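Local coordinates for disulfide bond protein A (Staphylococcus aureus, PDB 3BCI), which probably acts as a thiol:disulfide oxidoreductase of the DsbA type, exchanging disulfides with folding proteins through a redox-active cysteine pair, at residues Arg38-Tyr49 against Ser78-Leu86. Residues are numbered along the deposited sequence; the frame is centred on the assembly and turned at random.
Sequences RKNYIDNHKVEY and SFLDFQKQL
Leu80, Arg38 and Tyr49 bury the most surface where the thioredoxin fold of this DsbA meets the helical domain that DsbA proteins carry inserted in it. Leu80 projects from helix 79-88 into the corner between the end of helix 24-42 and the edge strand 48-53, and its two methyls divide the work. Leu80 CD1 lies against the aliphatic stem of Arg38, 3.5 Å from Arg38 CG, and also touches Ile42 CG2. Leu80 CD2 meets Tyr49 CE2 at 3.8 Å. Met34, one helical turn before Arg38, touches Leu80, Ile42 and Tyr49 and so joins the same apolar cluster. The axes of segments 38-42 and 79-86 come no closer than 13.4 Å, and long side chains bridge the distance.

Arg38 does so fully extended, with CG anti to the backbone N (chi1 175°), and Leu80 CB lies over one face of its guanidinium, toward the rim. Two carboxylates hold the edge of that group and probably fix its rotation. Arg38 NE donates to Asp43 OD2 at 2.8 Å, on the syn lone pair. Arg38 NH1 donates to Asp81 OD1 at 2.8 Å, with an N-H...O angle of 157°. Asp81 OD1 lies near the guanidinium plane but is itself approached from above the carboxylate plane; the NH2 bond to this oxygen is weak. Lys84 adds a long salt bridge to Asp81, extending the charged network.

On the other flank, the edge of the Tyr49 ring faces Phe79 and Gln83. Gln83 NE2 is hydrogen-bonded to Tyr21 OH, while Tyr49 OH lies 3.0 Å from Gln83 OE1, with ring and amide planes 80° apart.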
loop_
_atom_site.group_PDB
_atom_site.type_symbol
_atom_site.label_atom_id
_atom_site.label_comp_id
_atom_site.label_asym_id
_atom_site.label_seq_id
_atom_site.Cartn_x
_atom_site.Cartn_y
_atom_site.Cartn_z
ATOM N N ARG A 38 0.654 13.004 0.386
ATOM C CA ARG A 38 -0.546 12.894 -0.430
ATOM C C ARG A 38 -1.054 14.270 -0.861
ATOM O O ARG A 38 -1.348 14.503 -2.030
ATOM C CB ARG A 38 -1.630 12.172 0.367
ATOM C CG ARG A 38 -2.959 12.097 -0.321
ATOM C CD ARG A 38 -3.979 11.390 0.550
ATOM N NE ARG A 38 -5.237 11.248 -0.164
ATOM C CZ ARG A 38 -6.276 10.557 0.279
ATOM N NH1 ARG A 38 -6.208 9.936 1.450
ATOM N NH2 ARG A 38 -7.376 10.483 -0.458
ATOM N N LYS A 39 -1.147 15.186 0.088
ATOM C CA LYS A 39 -1.639 16.521 -0.213
ATOM C C LYS A 39 -0.730 17.328 -1.125
ATOM O O LYS A 39 -1.198 17.993 -2.041
ATOM C CB LYS A 39 -1.861 17.300 1.086
ATOM C CG LYS A 39 -2.323 18.735 0.873
ATOM C CD LYS A 39 -2.624 19.426 2.193
ATOM C CE LYS A 39 -3.150 20.833 1.968
ATOM N NZ LYS A 39 -3.605 21.461 3.240
ATOM N N ASN A 40 0.572 17.258 -0.895
ATOM C CA ASN A 40 1.503 18.050 -1.682
ATOM C C ASN A 40 2.112 17.415 -2.918
ATOM O O ASN A 40 2.664 18.125 -3.760
ATOM C CB ASN A 40 2.624 18.551 -0.770
ATOM C CG ASN A 40 2.093 19.328 0.419
ATOM O OD1 ASN A 40 1.360 20.303 0.256
ATOM N ND2 ASN A 40 2.459 18.900 1.621
ATOM N N TYR A 41 2.021 16.097 -3.056
ATOM C CA TYR A 41 2.638 15.476 -4.220
ATOM C C TYR A 41 1.876 14.372 -4.935
ATOM O O TYR A 41 2.045 14.201 -6.142
ATOM C CB TYR A 41 4.028 14.933 -3.860
ATOM C CG TYR A 41 5.081 15.986 -3.614
ATOM C CD1 TYR A 41 5.339 16.459 -2.331
ATOM C CD2 TYR A 41 5.807 16.524 -4.673
ATOM C CE1 TYR A 41 6.298 17.449 -2.109
ATOM C CE2 TYR A 41 6.765 17.511 -4.463
ATOM C CZ TYR A 41 7.004 17.968 -3.181
ATOM O OH TYR A 41 7.953 18.943 -2.982
ATOM N N ILE A 42 1.058 13.614 -4.216
ATOM C CA ILE A 42 0.348 12.514 -4.856
ATOM C C ILE A 42 -1.019 12.863 -5.446
ATOM O O ILE A 42 -1.275 12.579 -6.614
ATOM C CB ILE A 42 0.185 11.328 -3.886
ATOM C CG1 ILE A 42 1.555 10.932 -3.314
ATOM C CG2 ILE A 42 -0.426 10.143 -4.631
ATOM C CD1 ILE A 42 1.488 9.866 -2.230
ATOM N N ASP A 43 -1.896 13.464 -4.650
ATOM C CA ASP A 43 -3.227 13.828 -5.139
ATOM C C ASP A 43 -3.215 14.909 -6.213
ATOM O O ASP A 43 -4.150 15.010 -7.008
ATOM C CB ASP A 43 -4.121 14.272 -3.986
ATOM C CG ASP A 43 -4.510 13.122 -3.086
ATOM O OD1 ASP A 43 -4.296 11.969 -3.495
ATOM O OD2 ASP A 43 -5.029 13.361 -1.980
ATOM N N ASN A 44 -2.168 15.726 -6.229
ATOM C CA ASN A 44 -2.065 16.772 -7.238
ATOM C C ASN A 44 -1.227 16.244 -8.401
ATOM O O ASN A 44 -0.738 17.000 -9.244
ATOM C CB ASN A 44 -1.458 18.049 -6.641
ATOM C CG ASN A 44 -0.117 17.810 -5.991
ATOM O OD1 ASN A 44 0.414 16.701 -6.027
ATOM N ND2 ASN A 44 0.444 18.856 -5.394
ATOM N N HIS A 45 -1.059 14.923 -8.420
ATOM C CA HIS A 45 -0.329 14.234 -9.484
ATOM C C HIS A 45 1.089 14.711 -9.790
ATOM O O HIS A 45 1.529 14.657 -10.940
ATOM C CB HIS A 45 -1.165 14.282 -10.766
ATOM C CG HIS A 45 -2.584 13.860 -10.562
ATOM N ND1 HIS A 45 -2.931 12.583 -10.181
ATOM C CD2 HIS A 45 -3.742 14.560 -10.634
ATOM C CE1 HIS A 45 -4.241 12.513 -10.023
ATOM N NE2 HIS A 45 -4.756 13.699 -10.292
ATOM N N LYS A 46 1.810 15.168 -8.774
ATOM C CA LYS A 46 3.180 15.619 -8.989
ATOM C C LYS A 46 4.139 14.435 -9.075
ATOM O O LYS A 46 5.178 14.513 -9.724
ATOM C CB LYS A 46 3.618 16.569 -7.876
ATOM C CG LYS A 46 3.179 18.002 -8.106
ATOM C CD LYS A 46 3.768 18.933 -7.067
ATOM C CE LYS A 46 3.689 20.373 -7.538
ATOM N NZ LYS A 46 4.092 21.333 -6.473
ATOM N N VAL A 47 3.790 13.335 -8.422
ATOM C CA VAL A 47 4.636 12.145 -8.464
ATOM C C VAL A 47 3.769 10.915 -8.641
ATOM O O VAL A 47 2.548 10.981 -8.517
ATOM C CB VAL A 47 5.434 11.954 -7.154
ATOM C CG1 VAL A 47 6.190 13.230 -6.807
ATOM C CG2 VAL A 47 4.487 11.561 -6.015
ATOM N N GLU A 48 4.410 9.799 -8.957
ATOM C CA GLU A 48 3.718 8.526 -9.076
ATOM C C GLU A 48 4.059 7.850 -7.752
ATOM O O GLU A 48 5.220 7.853 -7.336
ATOM C CB GLU A 48 4.282 7.699 -10.231
ATOM C CG GLU A 48 4.101 8.339 -11.595
ATOM C CD GLU A 48 2.704 8.145 -12.151
ATOM O OE1 GLU A 48 1.739 8.106 -11.357
ATOM O OE2 GLU A 48 2.572 8.041 -13.388
ATOM N N TYR A 49 3.051 7.309 -7.077
ATOM C CA TYR A 49 3.270 6.625 -5.809
ATOM C C TYR A 49 3.028 5.140 -6.006
ATOM O O TYR A 49 2.067 4.744 -6.672
ATOM C CB TYR A 49 2.316 7.159 -4.732
ATOM C CG TYR A 49 2.284 6.319 -3.472
ATOM C CD1 TYR A 49 3.405 6.210 -2.643
ATOM C CD2 TYR A 49 1.135 5.611 -3.119
ATOM C CE1 TYR A 49 3.376 5.409 -1.489
ATOM C CE2 TYR A 49 1.097 4.814 -1.979
ATOM C CZ TYR A 49 2.214 4.717 -1.170
ATOM O OH TYR A 49 2.157 3.936 -0.038
ATOM N N SER A 78 -9.648 6.038 -4.420
ATOM C CA SER A 78 -9.984 5.629 -3.054
ATOM C C SER A 78 -8.845 4.836 -2.415
ATOM O O SER A 78 -8.912 4.492 -1.240
ATOM C CB SER A 78 -11.235 4.738 -3.049
ATOM O OG SER A 78 -12.357 5.397 -3.595
ATOM N N PHE A 79 -7.808 4.543 -3.191
ATOM C CA PHE A 79 -6.687 3.746 -2.699
ATOM C C PHE A 79 -5.991 4.278 -1.445
ATOM O O PHE A 79 -5.782 3.527 -0.489
ATOM C CB PHE A 79 -5.655 3.547 -3.814
ATOM C CG PHE A 79 -4.476 2.702 -3.405
ATOM C CD1 PHE A 79 -4.649 1.369 -3.043
ATOM C CD2 PHE A 79 -3.197 3.249 -3.355
ATOM C CE1 PHE A 79 -3.560 0.591 -2.631
ATOM C CE2 PHE A 79 -2.106 2.485 -2.947
ATOM C CZ PHE A 79 -2.285 1.154 -2.583
ATOM N N LEU A 80 -5.628 5.558 -1.438
ATOM C CA LEU A 80 -4.949 6.117 -0.278
ATOM C C LEU A 80 -5.805 6.093 0.987
ATOM O O LEU A 80 -5.281 5.915 2.089
ATOM C CB LEU A 80 -4.451 7.536 -0.582
ATOM C CG LEU A 80 -3.323 7.541 -1.625
ATOM C CD1 LEU A 80 -2.840 8.969 -1.861
ATOM C CD2 LEU A 80 -2.167 6.666 -1.144
ATOM N N ASP A 81 -7.117 6.267 0.845
ATOM C CA ASP A 81 -7.986 6.220 2.016
ATOM C C ASP A 81 -8.018 4.787 2.521
ATOM O O ASP A 81 -7.998 4.536 3.725
ATOM C CB ASP A 81 -9.418 6.650 1.681
ATOM C CG ASP A 81 -9.534 8.125 1.383
ATOM O OD1 ASP A 81 -8.768 8.925 1.961
ATOM O OD2 ASP A 81 -10.410 8.485 0.576
ATOM N N PHE A 82 -8.085 3.848 1.582
ATOM C CA PHE A 82 -8.121 2.433 1.926
ATOM C C PHE A 82 -6.867 2.067 2.713
ATOM O O PHE A 82 -6.931 1.411 3.750
ATOM C CB PHE A 82 -8.179 1.580 0.658
ATOM C CG PHE A 82 -8.282 0.107 0.932
ATOM C CD1 PHE A 82 -9.471 -0.439 1.393
ATOM C CD2 PHE A 82 -7.173 -0.721 0.784
ATOM C CE1 PHE A 82 -9.555 -1.787 1.706
ATOM C CE2 PHE A 82 -7.245 -2.072 1.095
ATOM C CZ PHE A 82 -8.440 -2.606 1.558
ATOM N N GLN A 83 -5.725 2.504 2.199
ATOM C CA GLN A 83 -4.444 2.224 2.815
ATOM C C GLN A 83 -4.387 2.805 4.226
ATOM O O GLN A 83 -4.030 2.113 5.182
ATOM C CB GLN A 83 -3.341 2.806 1.928
ATOM C CG GLN A 83 -1.952 2.347 2.253
ATOM C CD GLN A 83 -1.004 2.554 1.091
ATOM O OE1 GLN A 83 -0.782 3.680 0.648
ATOM N NE2 GLN A 83 -0.445 1.459 0.585
ATOM N N LYS A 84 -4.763 4.069 4.361
ATOM C CA LYS A 84 -4.751 4.720 5.666
ATOM C C LYS A 84 -5.661 3.993 6.650
ATOM O O LYS A 84 -5.262 3.684 7.774
ATOM C CB LYS A 84 -5.203 6.177 5.536
ATOM C CG LYS A 84 -5.329 6.910 6.872
ATOM C CD LYS A 84 -5.582 8.393 6.659
ATOM C CE LYS A 84 -6.918 8.637 5.980
ATOM N NZ LYS A 84 -6.962 9.968 5.314
ATOM N N GLN A 85 -6.888 3.723 6.215
ATOM C CA GLN A 85 -7.868 3.046 7.052
ATOM C C GLN A 85 -7.464 1.622 7.415
ATOM O O GLN A 85 -7.783 1.144 8.505
ATOM C CB GLN A 85 -9.239 3.054 6.364
ATOM C CG GLN A 85 -9.912 4.428 6.363
ATOM C CD GLN A 85 -11.189 4.467 5.533
ATOM O OE1 GLN A 85 -12.025 3.565 5.612
ATOM N NE2 GLN A 85 -11.350 5.527 4.744
ATOM N N LEU A 86 -6.760 0.939 6.516
ATOM C CA LEU A 86 -6.338 -0.427 6.808
ATOM C C LEU A 86 -5.206 -0.428 7.842
ATOM O O LEU A 86 -5.226 -1.214 8.788
ATOM C CB LEU A 86 -5.899 -1.149 5.528
ATOM C CG LEU A 86 -5.591 -2.649 5.677
ATOM C CD1 LEU A 86 -6.778 -3.361 6.315
ATOM C CD2 LEU A 86 -5.298 -3.257 4.310
#